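PDB 2YNK: WZI from Escherichia coli, which is an outer-membrane beta-barrel lectin that takes part in group 1 capsule assembly, probably by binding capsular polysaccharide at the cell surface. Local coordinates for residues Asp13-Ser18 with Glu313-Trp318; Phe138-Leu143 with Gln175-Ala180; Asn428-Tyr433 with Gly445-Ile450. All coordinates share one frame; numbering follows the deposited sequence.

Contact 1 (Asp13-Ser18 with Glu313-Trp318); sequences DLAWLS and EGHHGW. With D12 (dodecane), chain F.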
loop_
_atom_site.group_PDB
_atom_site.type_symbol
_atom_site.label_atom_id
_atom_site.label_comp_id
_atom_site.label_asym_id
_atom_site.label_seq_id
_atom_site.Cartn_x
_atom_site.Cartn_y
_atom_site.Cartn_z
ATOM N N ASP A 13 5.606 -6.316 -10.868
ATOM C CA ASP A 13 5.740 -6.380 -12.311
ATOM C C ASP A 13 5.842 -4.976 -12.947
ATOM O O ASP A 13 6.692 -4.741 -13.806
ATOM C CB ASP A 13 4.582 -7.194 -12.920
ATOM C CG ASP A 13 4.821 -8.706 -12.854
ATOM O OD1 ASP A 13 5.703 -9.138 -12.087
ATOM O OD2 ASP A 13 4.141 -9.474 -13.570
ATOM N N LEU A 14 4.994 -4.048 -12.518
ATOM C CA LEU A 14 5.080 -2.667 -12.997
ATOM C C LEU A 14 6.393 -2.026 -12.565
ATOM O O LEU A 14 7.034 -1.332 -13.354
ATOM C CB LEU A 14 3.912 -1.821 -12.473
ATOM C CG LEU A 14 2.516 -2.073 -13.048
ATOM C CD1 LEU A 14 1.538 -1.059 -12.474
ATOM C CD2 LEU A 14 2.533 -2.002 -14.567
ATOM N N ALA A 15 6.787 -2.255 -11.314
ATOM C CA ALA A 15 8.005 -1.652 -10.764
ATOM C C ALA A 15 9.250 -2.163 -11.484
ATOM O O ALA A 15 10.227 -1.434 -11.659
ATOM C CB ALA A 15 8.106 -1.925 -9.267
ATOM N N TRP A 16 9.205 -3.426 -11.884
ATOM C CA TRP A 16 10.282 -4.042 -12.643
ATOM C C TRP A 16 10.418 -3.321 -13.963
ATOM O O TRP A 16 11.495 -2.853 -14.321
ATOM C CB TRP A 16 9.967 -5.527 -12.837
ATOM C CG TRP A 16 11.078 -6.388 -13.398
ATOM C CD1 TRP A 16 12.007 -7.140 -12.692
ATOM C CD2 TRP A 16 11.369 -6.661 -14.813
ATOM N NE1 TRP A 16 12.841 -7.815 -13.549
ATOM C CE2 TRP A 16 12.506 -7.579 -14.830
ATOM C CE3 TRP A 16 10.822 -6.248 -16.017
ATOM C CZ2 TRP A 16 13.060 -8.041 -16.017
ATOM C CZ3 TRP A 16 11.383 -6.727 -17.208
ATOM C CH2 TRP A 16 12.478 -7.598 -17.205
ATOM N N LEU A 17 9.305 -3.192 -14.675
ATOM C CA LEU A 17 9.290 -2.545 -15.979
ATOM C C LEU A 17 9.710 -1.072 -15.899
ATOM O O LEU A 17 10.419 -0.569 -16.779
ATOM C CB LEU A 17 7.896 -2.675 -16.608
ATOM C CG LEU A 17 7.518 -4.098 -17.033
ATOM C CD1 LEU A 17 6.012 -4.279 -17.048
ATOM C CD2 LEU A 17 8.118 -4.427 -18.397
ATOM N N SER A 18 9.282 -0.393 -14.837
ATOM C CA SER A 18 9.518 1.045 -14.692
ATOM C C SER A 18 10.978 1.350 -14.398
ATOM O O SER A 18 11.554 2.261 -14.981
ATOM C CB SER A 18 8.619 1.633 -13.595
ATOM O OG SER A 18 9.091 2.893 -13.139
ATOM N N GLU A 313 16.202 -0.544 -4.272
ATOM C CA GLU A 313 15.582 -1.659 -4.998
ATOM C C GLU A 313 16.288 -1.921 -6.321
ATOM O O GLU A 313 16.841 -1.006 -6.933
ATOM C CB GLU A 313 14.092 -1.400 -5.249
ATOM C CG GLU A 313 13.776 -0.030 -5.832
ATOM C CD GLU A 313 12.311 0.147 -6.200
ATOM O OE1 GLU A 313 11.770 -0.700 -6.946
ATOM O OE2 GLU A 313 11.701 1.144 -5.746
ATOM N N GLY A 314 16.266 -3.186 -6.742
ATOM C CA GLY A 314 16.810 -3.598 -8.026
ATOM C C GLY A 314 15.885 -4.565 -8.736
ATOM O O GLY A 314 15.058 -5.229 -8.106
ATOM N N HIS A 315 16.033 -4.641 -10.057
ATOM C CA HIS A 315 15.141 -5.420 -10.907
ATOM C C HIS A 315 15.926 -5.953 -12.078
ATOM O O HIS A 315 16.475 -5.189 -12.856
ATOM C CB HIS A 315 14.001 -4.538 -11.393
ATOM C CG HIS A 315 13.218 -3.883 -10.279
ATOM N ND1 HIS A 315 12.192 -4.489 -9.665
ATOM C CD2 HIS A 315 13.348 -2.635 -9.681
ATOM C CE1 HIS A 315 11.685 -3.673 -8.726
ATOM N NE2 HIS A 315 12.393 -2.540 -8.736
ATOM N N HIS A 316 15.992 -7.271 -12.215
ATOM C CA HIS A 316 16.921 -7.898 -13.131
ATOM C C HIS A 316 16.239 -8.969 -13.926
ATOM O O HIS A 316 15.266 -9.558 -13.470
ATOM C CB HIS A 316 18.084 -8.504 -12.354
ATOM C CG HIS A 316 18.762 -7.540 -11.407
ATOM N ND1 HIS A 316 19.583 -6.564 -11.828
ATOM C CD2 HIS A 316 18.724 -7.444 -10.016
ATOM C CE1 HIS A 316 20.045 -5.873 -10.769
ATOM N NE2 HIS A 316 19.519 -6.413 -9.662
ATOM N N GLY A 317 16.741 -9.216 -15.138
ATOM C CA GLY A 317 16.310 -10.356 -15.951
ATOM C C GLY A 317 17.357 -11.447 -15.851
ATOM O O GLY A 317 18.538 -11.147 -15.689
ATOM N N TRP A 318 16.938 -12.710 -15.911
ATOM C CA TRP A 318 17.882 -13.820 -15.878
ATOM C C TRP A 318 17.934 -14.422 -17.263
ATOM O O TRP A 318 18.531 -13.825 -18.166
ATOM C CB TRP A 318 17.506 -14.809 -14.788
ATOM C CG TRP A 318 18.662 -15.666 -14.329
ATOM C CD1 TRP A 318 19.641 -16.270 -15.113
ATOM C CD2 TRP A 318 18.989 -16.056 -12.947
ATOM N NE1 TRP A 318 20.521 -16.978 -14.336
ATOM C CE2 TRP A 318 20.188 -16.892 -13.031
ATOM C CE3 TRP A 318 18.429 -15.804 -11.698
ATOM C CZ2 TRP A 318 20.781 -17.440 -11.905
ATOM C CZ3 TRP A 318 19.036 -16.361 -10.568
ATOM C CH2 TRP A 318 20.183 -17.161 -10.673
HETATM C C1 D12 F . 17.044 -19.283 -14.532
HETATM C C2 D12 F . 17.425 -19.298 -13.062
HETATM C C3 D12 F . 16.581 -20.295 -12.258
HETATM C C4 D12 F . 17.154 -20.552 -10.859
HETATM C C5 D12 F . 16.142 -20.293 -9.735
HETATM C C6 D12 F . 16.522 -20.970 -8.411
HETATM C C7 D12 F . 16.454 -20.045 -7.186
HETATM C C8 D12 F . 15.067 -19.977 -6.537
HETATM C C9 D12 F . 15.095 -20.388 -5.062
HETATM C C10 D12 F . 13.720 -20.218 -4.410
HETATM C C11 D12 F . 13.740 -20.514 -2.908
HETATM C C12 D12 F . 12.453 -20.082 -2.235
#

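Contact 2 (Phe138-Leu143 with Gln175-Ala180); sequences FWNQWL and QRAEQA. With OCT (N-octane), chain M.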
loop_
_atom_site.group_PDB
_atom_site.type_symbol
_atom_site.label_atom_id
_atom_site.label_comp_id
_atom_site.label_asym_id
_atom_site.label_seq_id
_atom_site.Cartn_x
_atom_site.Cartn_y
_atom_site.Cartn_z
ATOM N N PHE A 138 -15.247 11.689 -14.858
ATOM C CA PHE A 138 -15.609 12.898 -15.594
ATOM C C PHE A 138 -14.413 13.847 -15.678
ATOM O O PHE A 138 -13.654 13.982 -14.718
ATOM C CB PHE A 138 -16.815 13.589 -14.954
ATOM C CG PHE A 138 -16.657 13.879 -13.485
ATOM C CD1 PHE A 138 -16.073 15.058 -13.054
ATOM C CD2 PHE A 138 -17.120 12.985 -12.535
ATOM C CE1 PHE A 138 -15.934 15.334 -11.704
ATOM C CE2 PHE A 138 -16.985 13.254 -11.182
ATOM C CZ PHE A 138 -16.390 14.431 -10.766
ATOM N N TRP A 139 -14.243 14.488 -16.831
ATOM C CA TRP A 139 -13.115 15.395 -17.077
ATOM C C TRP A 139 -11.799 14.832 -16.604
ATOM O O TRP A 139 -11.034 15.517 -15.932
ATOM C CB TRP A 139 -13.351 16.760 -16.424
ATOM C CG TRP A 139 -14.657 17.428 -16.793
ATOM C CD1 TRP A 139 -15.224 17.555 -18.061
ATOM C CD2 TRP A 139 -15.593 18.117 -15.887
ATOM N NE1 TRP A 139 -16.415 18.238 -18.002
ATOM C CE2 TRP A 139 -16.693 18.606 -16.728
ATOM C CE3 TRP A 139 -15.629 18.366 -14.520
ATOM C CZ2 TRP A 139 -17.773 19.306 -16.194
ATOM C CZ3 TRP A 139 -16.718 19.075 -13.995
ATOM C CH2 TRP A 139 -17.763 19.534 -14.813
ATOM N N ASN A 140 -11.532 13.572 -16.935
ATOM C CA ASN A 140 -10.287 12.895 -16.538
ATOM C C ASN A 140 -10.101 12.673 -15.009
ATOM O O ASN A 140 -9.017 12.283 -14.556
ATOM C CB ASN A 140 -9.065 13.625 -17.115
ATOM C CG ASN A 140 -7.843 12.726 -17.207
ATOM O OD1 ASN A 140 -7.949 11.583 -17.644
ATOM N ND2 ASN A 140 -6.681 13.231 -16.777
ATOM N N GLN A 141 -11.153 12.907 -14.225
ATOM C CA GLN A 141 -11.101 12.660 -12.787
ATOM C C GLN A 141 -11.957 11.455 -12.427
ATOM O O GLN A 141 -13.068 11.297 -12.932
ATOM C CB GLN A 141 -11.543 13.888 -11.981
ATOM C CG GLN A 141 -10.978 15.217 -12.462
ATOM C CD GLN A 141 -9.508 15.146 -12.844
ATOM O OE1 GLN A 141 -8.676 14.673 -12.072
ATOM N NE2 GLN A 141 -9.184 15.621 -14.042
ATOM N N TRP A 142 -11.416 10.606 -11.564
ATOM C CA TRP A 142 -12.162 9.492 -10.989
ATOM C C TRP A 142 -12.712 9.854 -9.625
ATOM O O TRP A 142 -11.953 10.210 -8.720
ATOM C CB TRP A 142 -11.256 8.288 -10.839
ATOM C CG TRP A 142 -11.152 7.442 -12.066
ATOM C CD1 TRP A 142 -10.038 7.245 -12.871
ATOM C CD2 TRP A 142 -12.204 6.617 -12.654
ATOM N NE1 TRP A 142 -10.326 6.373 -13.889
ATOM C CE2 TRP A 142 -11.612 5.968 -13.822
ATOM C CE3 TRP A 142 -13.526 6.363 -12.341
ATOM C CZ2 TRP A 142 -12.334 5.110 -14.626
ATOM C CZ3 TRP A 142 -14.249 5.497 -13.164
ATOM C CH2 TRP A 142 -13.661 4.881 -14.279
ATOM N N LEU A 143 -14.032 9.767 -9.480
ATOM C CA LEU A 143 -14.690 9.978 -8.201
ATOM C C LEU A 143 -15.196 8.644 -7.702
ATOM O O LEU A 143 -15.889 7.931 -8.427
ATOM C CB LEU A 143 -15.858 10.954 -8.334
ATOM C CG LEU A 143 -16.603 11.284 -7.028
ATOM C CD1 LEU A 143 -15.647 11.743 -5.931
ATOM C CD2 LEU A 143 -17.679 12.331 -7.288
ATOM N N GLN A 175 -9.083 11.282 -8.036
ATOM C CA GLN A 175 -7.789 11.111 -8.717
ATOM C C GLN A 175 -7.829 11.537 -10.179
ATOM O O GLN A 175 -8.892 11.554 -10.784
ATOM C CB GLN A 175 -7.429 9.636 -8.753
ATOM C CG GLN A 175 -6.813 9.119 -7.494
ATOM C CD GLN A 175 -6.389 7.682 -7.619
ATOM O OE1 GLN A 175 -5.862 7.112 -6.664
ATOM N NE2 GLN A 175 -6.607 7.085 -8.792
ATOM N N ARG A 176 -6.665 11.799 -10.766
ATOM C CA ARG A 176 -6.586 11.896 -12.221
ATOM C C ARG A 176 -6.733 10.501 -12.810
ATOM O O ARG A 176 -6.331 9.522 -12.185
ATOM C CB ARG A 176 -5.252 12.483 -12.684
ATOM C CG ARG A 176 -4.981 13.905 -12.224
ATOM C CD ARG A 176 -3.708 14.430 -12.868
ATOM N NE ARG A 176 -3.933 14.924 -14.229
ATOM C CZ ARG A 176 -2.969 15.231 -15.096
ATOM N NH1 ARG A 176 -1.687 15.079 -14.787
ATOM N NH2 ARG A 176 -3.295 15.678 -16.298
ATOM N N ALA A 177 -7.304 10.406 -14.009
ATOM C CA ALA A 177 -7.329 9.134 -14.741
ATOM C C ALA A 177 -6.000 9.001 -15.468
ATOM O O ALA A 177 -5.134 8.246 -15.037
ATOM C CB ALA A 177 -8.503 9.073 -15.704
ATOM N N GLU A 178 -5.826 9.757 -16.551
ATOM C CA GLU A 178 -4.520 9.864 -17.202
ATOM C C GLU A 178 -3.733 10.967 -16.520
ATOM O O GLU A 178 -4.308 11.986 -16.130
ATOM C CB GLU A 178 -4.661 10.158 -18.689
ATOM C CG GLU A 178 -4.849 8.912 -19.530
ATOM C CD GLU A 178 -4.865 9.214 -21.015
ATOM O OE1 GLU A 178 -3.930 9.885 -21.509
ATOM O OE2 GLU A 178 -5.815 8.777 -21.693
ATOM N N GLN A 179 -2.424 10.764 -16.391
ATOM C CA GLN A 179 -1.579 11.627 -15.580
ATOM C C GLN A 179 -0.456 12.257 -16.403
ATOM O O GLN A 179 0.687 12.334 -15.947
ATOM C CB GLN A 179 -1.012 10.815 -14.401
ATOM C CG GLN A 179 -2.056 10.473 -13.340
ATOM C CD GLN A 179 -1.748 9.203 -12.581
ATOM O OE1 GLN A 179 -0.719 9.096 -11.909
ATOM N NE2 GLN A 179 -2.649 8.231 -12.675
ATOM N N ALA A 180 -0.791 12.732 -17.604
ATOM C CA ALA A 180 0.188 13.377 -18.493
ATOM C C ALA A 180 0.696 14.693 -17.915
ATOM O O ALA A 180 0.131 15.213 -16.959
ATOM C CB ALA A 180 -0.415 13.611 -19.870
HETATM C C1 OCT M . -18.749 15.125 -18.787
HETATM C C2 OCT M . -19.740 15.836 -17.889
HETATM C C3 OCT M . -19.882 15.158 -16.520
HETATM C C4 OCT M . -19.804 16.155 -15.357
HETATM C C5 OCT M . -20.295 15.546 -14.041
HETATM C C6 OCT M . -20.013 16.434 -12.823
HETATM C C7 OCT M . -20.111 15.638 -11.514
HETATM C C8 OCT M . -20.197 16.533 -10.291
HETATM O O HOH W 1 -6.598 16.119 -15.650
#

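Contact 3 (Asn428-Tyr433 with Gly445-Ile450); sequences NTSLWY and GASAGI. With D12 (dodecane), chain H.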
loop_
_atom_site.group_PDB
_atom_site.type_symbol
_atom_site.label_atom_id
_atom_site.label_comp_id
_atom_site.label_asym_id
_atom_site.label_seq_id
_atom_site.Cartn_x
_atom_site.Cartn_y
_atom_site.Cartn_z
ATOM N N ASN A 428 -1.507 -19.017 -3.518
ATOM C CA ASN A 428 -0.453 -18.204 -2.885
ATOM C C ASN A 428 -0.110 -18.730 -1.513
ATOM O O ASN A 428 -0.902 -18.590 -0.592
ATOM C CB ASN A 428 -0.893 -16.739 -2.747
ATOM C CG ASN A 428 -0.491 -15.890 -3.945
ATOM O OD1 ASN A 428 -0.735 -16.259 -5.105
ATOM N ND2 ASN A 428 0.124 -14.745 -3.674
ATOM N N THR A 429 1.072 -19.311 -1.363
ATOM C CA THR A 429 1.484 -19.865 -0.075
ATOM C C THR A 429 2.561 -19.039 0.607
ATOM O O THR A 429 3.268 -18.255 -0.021
ATOM C CB THR A 429 2.000 -21.299 -0.240
ATOM O OG1 THR A 429 2.893 -21.360 -1.365
ATOM C CG2 THR A 429 0.827 -22.254 -0.459
ATOM N N SER A 430 2.669 -19.223 1.914
ATOM C CA SER A 430 3.676 -18.542 2.719
ATOM C C SER A 430 4.060 -19.430 3.891
ATOM O O SER A 430 3.247 -20.208 4.376
ATOM C CB SER A 430 3.148 -17.194 3.215
ATOM O OG SER A 430 4.222 -16.290 3.451
ATOM N N LEU A 431 5.313 -19.322 4.316
ATOM C CA LEU A 431 5.854 -20.107 5.416
ATOM C C LEU A 431 6.835 -19.229 6.171
ATOM O O LEU A 431 7.686 -18.607 5.551
ATOM C CB LEU A 431 6.577 -21.327 4.865
ATOM C CG LEU A 431 7.183 -22.293 5.885
ATOM C CD1 LEU A 431 6.110 -23.190 6.490
ATOM C CD2 LEU A 431 8.278 -23.125 5.230
ATOM N N TRP A 432 6.737 -19.168 7.495
ATOM C CA TRP A 432 7.604 -18.248 8.241
ATOM C C TRP A 432 8.046 -18.738 9.598
ATOM O O TRP A 432 7.401 -19.596 10.197
ATOM C CB TRP A 432 6.922 -16.891 8.374
ATOM C CG TRP A 432 5.630 -16.946 9.146
ATOM C CD1 TRP A 432 5.460 -16.887 10.531
ATOM C CD2 TRP A 432 4.272 -17.089 8.608
ATOM N NE1 TRP A 432 4.135 -16.975 10.864
ATOM C CE2 TRP A 432 3.371 -17.100 9.770
ATOM C CE3 TRP A 432 3.734 -17.213 7.334
ATOM C CZ2 TRP A 432 2.009 -17.219 9.636
ATOM C CZ3 TRP A 432 2.348 -17.335 7.212
ATOM C CH2 TRP A 432 1.506 -17.340 8.341
ATOM N N TYR A 433 9.175 -18.194 10.061
ATOM C CA TYR A 433 9.690 -18.415 11.413
ATOM C C TYR A 433 10.097 -17.076 12.012
ATOM O O TYR A 433 10.755 -16.272 11.339
ATOM C CB TYR A 433 10.904 -19.358 11.431
ATOM C CG TYR A 433 11.568 -19.454 12.808
ATOM C CD1 TYR A 433 10.968 -20.165 13.839
ATOM C CD2 TYR A 433 12.791 -18.824 13.067
ATOM C CE1 TYR A 433 11.561 -20.254 15.091
ATOM C CE2 TYR A 433 13.399 -18.912 14.307
ATOM C CZ TYR A 433 12.775 -19.622 15.323
ATOM O OH TYR A 433 13.350 -19.712 16.572
ATOM N N GLY A 445 4.662 -20.676 11.295
ATOM C CA GLY A 445 3.332 -20.730 10.713
ATOM C C GLY A 445 3.359 -20.726 9.194
ATOM O O GLY A 445 4.393 -20.474 8.567
ATOM N N ALA A 446 2.206 -21.013 8.608
ATOM C CA ALA A 446 2.059 -21.041 7.171
ATOM C C ALA A 446 0.666 -20.557 6.822
ATOM O O ALA A 446 -0.293 -20.853 7.534
ATOM C CB ALA A 446 2.275 -22.448 6.650
ATOM N N SER A 447 0.564 -19.778 5.750
ATOM C CA SER A 447 -0.729 -19.390 5.217
ATOM C C SER A 447 -0.840 -19.884 3.779
ATOM O O SER A 447 0.104 -20.454 3.244
ATOM C CB SER A 447 -0.949 -17.880 5.326
ATOM O OG SER A 447 0.022 -17.148 4.617
ATOM N N ALA A 448 -2.016 -19.704 3.188
ATOM C CA ALA A 448 -2.269 -20.097 1.802
ATOM C C ALA A 448 -3.508 -19.376 1.304
ATOM O O ALA A 448 -4.540 -19.396 1.973
ATOM C CB ALA A 448 -2.453 -21.604 1.685
ATOM N N GLY A 449 -3.394 -18.730 0.149
ATOM C CA GLY A 449 -4.513 -18.036 -0.472
ATOM C C GLY A 449 -4.812 -18.554 -1.873
ATOM O O GLY A 449 -3.983 -19.209 -2.506
ATOM N N ILE A 450 -6.007 -18.235 -2.359
ATOM C CA ILE A 450 -6.492 -18.736 -3.633
ATOM C C ILE A 450 -7.265 -17.647 -4.375
ATOM O O ILE A 450 -7.921 -16.823 -3.750
ATOM C CB ILE A 450 -7.381 -19.975 -3.412
ATOM C CG1 ILE A 450 -7.550 -20.756 -4.713
ATOM C CG2 ILE A 450 -8.726 -19.576 -2.822
ATOM C CD1 ILE A 450 -8.109 -22.145 -4.505
HETATM C C1 D12 H . 3.749 -24.717 3.266
HETATM C C2 D12 H . 2.429 -23.967 3.106
HETATM C C3 D12 H . 1.243 -24.655 3.798
HETATM C C4 D12 H . 0.062 -23.699 4.000
HETATM C C5 D12 H . -1.127 -24.380 4.693
HETATM C C6 D12 H . -1.670 -23.615 5.910
HETATM C C7 D12 H . -3.106 -24.035 6.216
HETATM C C8 D12 H . -3.452 -23.932 7.700
HETATM C C9 D12 H . -4.949 -23.687 7.930
HETATM C C10 D12 H . -5.430 -24.242 9.271
HETATM C C11 D12 H . -6.861 -23.821 9.609
HETATM C C12 D12 H . -7.649 -25.006 10.122
HETATM O O HOH W 2 -0.100 -17.336 1.907
#

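Contact 1 (Asp13-Ser18 with Glu313-Trp318)
H315, whose imidazole lies against A15 and W16 of the helix, sends NE2 to E313 OE1 over 2.6 Å; the carboxylate oxygen lies almost in the ring plane and receives the bond on its anti lone pair. OE1 is also bonded to Y156, while OE2 forms a salt bridge with K276. At the other ring nitrogen, H315 ND1 is hydrogen-bonded to N324, which leaves the imidazole little freedom to turn. The backbone of the helix covers one ring face: A15 O stands over its centre, W16 N nearer the rim. CB of A15 meets H315 CE1 at 4.0 Å. W16 runs past H315 in the opposite direction, its CG anti to the backbone N (chi1 -170°), and touches H315 CB with CD1 at 3.5 Å. Beyond that, W16 NE1 donates to H316 O at 3.0 Å, with the carbonyl oxygen in the indole plane but the donor well above the carbonyl plane. The axes of segments 13-18 and 313-317 run at 84° to each other, joined by one indole bond and a buried imidazole. With acceptors at both ring nitrogens, E313 OE1 and N324 OD1, H315 may well carry a positive charge, which the carboxylate would favour.

Contact 2 (Phe138-Leu143 with Gln175-Ala180)
N140 meets A177 and E178 through both its backbone and its amide. Two of the bonds form a closed pair between the N140 side chain and the E178 main chain: OD1 of N140 accepts from E178 N at 3.0 Å, and N140 ND2 donates to E178 O at 2.8 Å, with the acceptor close to the amide plane. With its CG anti to the backbone N (chi1 -158°), N140 brings this amide alongside E178. The N140 carbonyl accepts from A177 N, and two residues along, W142 and Q175 exchange N-H and C=O as an antiparallel hydrogen-bonded pair, W142 N to Q175 O measuring 2.8 Å. Q141 and R176 between them are the non-hydrogen-bonded pair, their side chains diverging.

A single water gathers three donors from both segments, N140 ND2, Q141 NE2 and R176 NE, the last at 3.2 Å where the R176 chain bends at chi3 (82°). Within its own segment Q141 NE2 also donates to W139 O, and its OE1 is bonded to Y195. R176 NH1 donates to A180 O at 2.8 Å, the oxygen lying near the guanidinium plane, and is also bonded to W193 O.

Apolar contact is slighter: CD1 of W142 touches A177 CB at 3.7 Å, while NE1 of the same indole bonds E35. On the type I' turn F138-Q141, n-octane runs over one face of the F138 ring and one face of the W139 indole, W139 CZ2 to octane C4 being 3.8 Å.

The contact joins the ends of strands 141-145 and 170-176. Strand 127-138 enters through the turn, with A135 and K137 against W142. Strand 193-201 follows on the other flank, where W193 makes a cation-pi contact with R176, and S33 of strand 32-33 packs against W142 and Q175.

Contact 3 (Asn428-Tyr433 with Gly445-Ile450)
W432 lays one face of its indole on the backbone of G445 and A446. G445 O stands over the ring centre, 3.4 Å from W432 CD2, with A446 N nearer the rim, and G445 CA makes a CH-pi contact with the five-membered ring at 4.0 Å from its centroid. At the edge, in the ring plane, is S447 CB. CG of W432 sits between its own backbone N and carbonyl carbon (chi1 62°), and the end of the indole comes over the 445-450 strand; G445 has no side chain there, and P80 and Q414 also touch the indole.

Beneath this ring the strands pair in regular antiparallel fashion, the axes of the two segments at 172°. N428 with G449, S430 with S447 and W432 with G445 each exchange two backbone bonds, N428 N to G449 O being 2.7 Å. Between them T429 faces A448 and L431 faces A446 as non-hydrogen-bonded pairs.

On the sheet face that carries W432, S430 CB approaches S447 OG at 3.4 Å, and S430 OG is itself bonded to Q414. A water links the strands here, donating to N428 O and lying 2.7 Å from S447 OG. The face bearing T429, L431, A446 and A448 is apolar instead: L431 CD1 meets A446 CB at 3.9 Å, T429 CG2 meets A448 CB, and T429 OG1 turns back to W417 O. A dodecane passes over it, its C4 being 3.7 Å from A446 CB.

Polar groups and water on one face, alkyl chains on the other, fit the wall of an outer-membrane beta-barrel. The segments belong to its last hairpin, strands 425-435 and 444-454, and A446 and A448 also pair with T77 and T75, where the last strand meets the first and the barrel closes.

All three contacts reach the one closed antiparallel sheet that forms the barrel. Contact 2 and contact 3 join neighbouring strands of the wall, 141-145 with 170-176 and 425-435 with 444-454; their centres stand 37 Å apart, on opposite sides of the chain's centre. Contact 1 differs in kind, since it brings the N-terminal helix 8-19 against strand 306-317; its centre is 27 Å from that of contact 2 and 24 Å from that of contact 3. Along the chain, contact 2 is nested within the long excursion closed by contact 1, and contact 3 follows both. Wall pairing thus builds the barrel, while the helical N-terminal part is fastened to it.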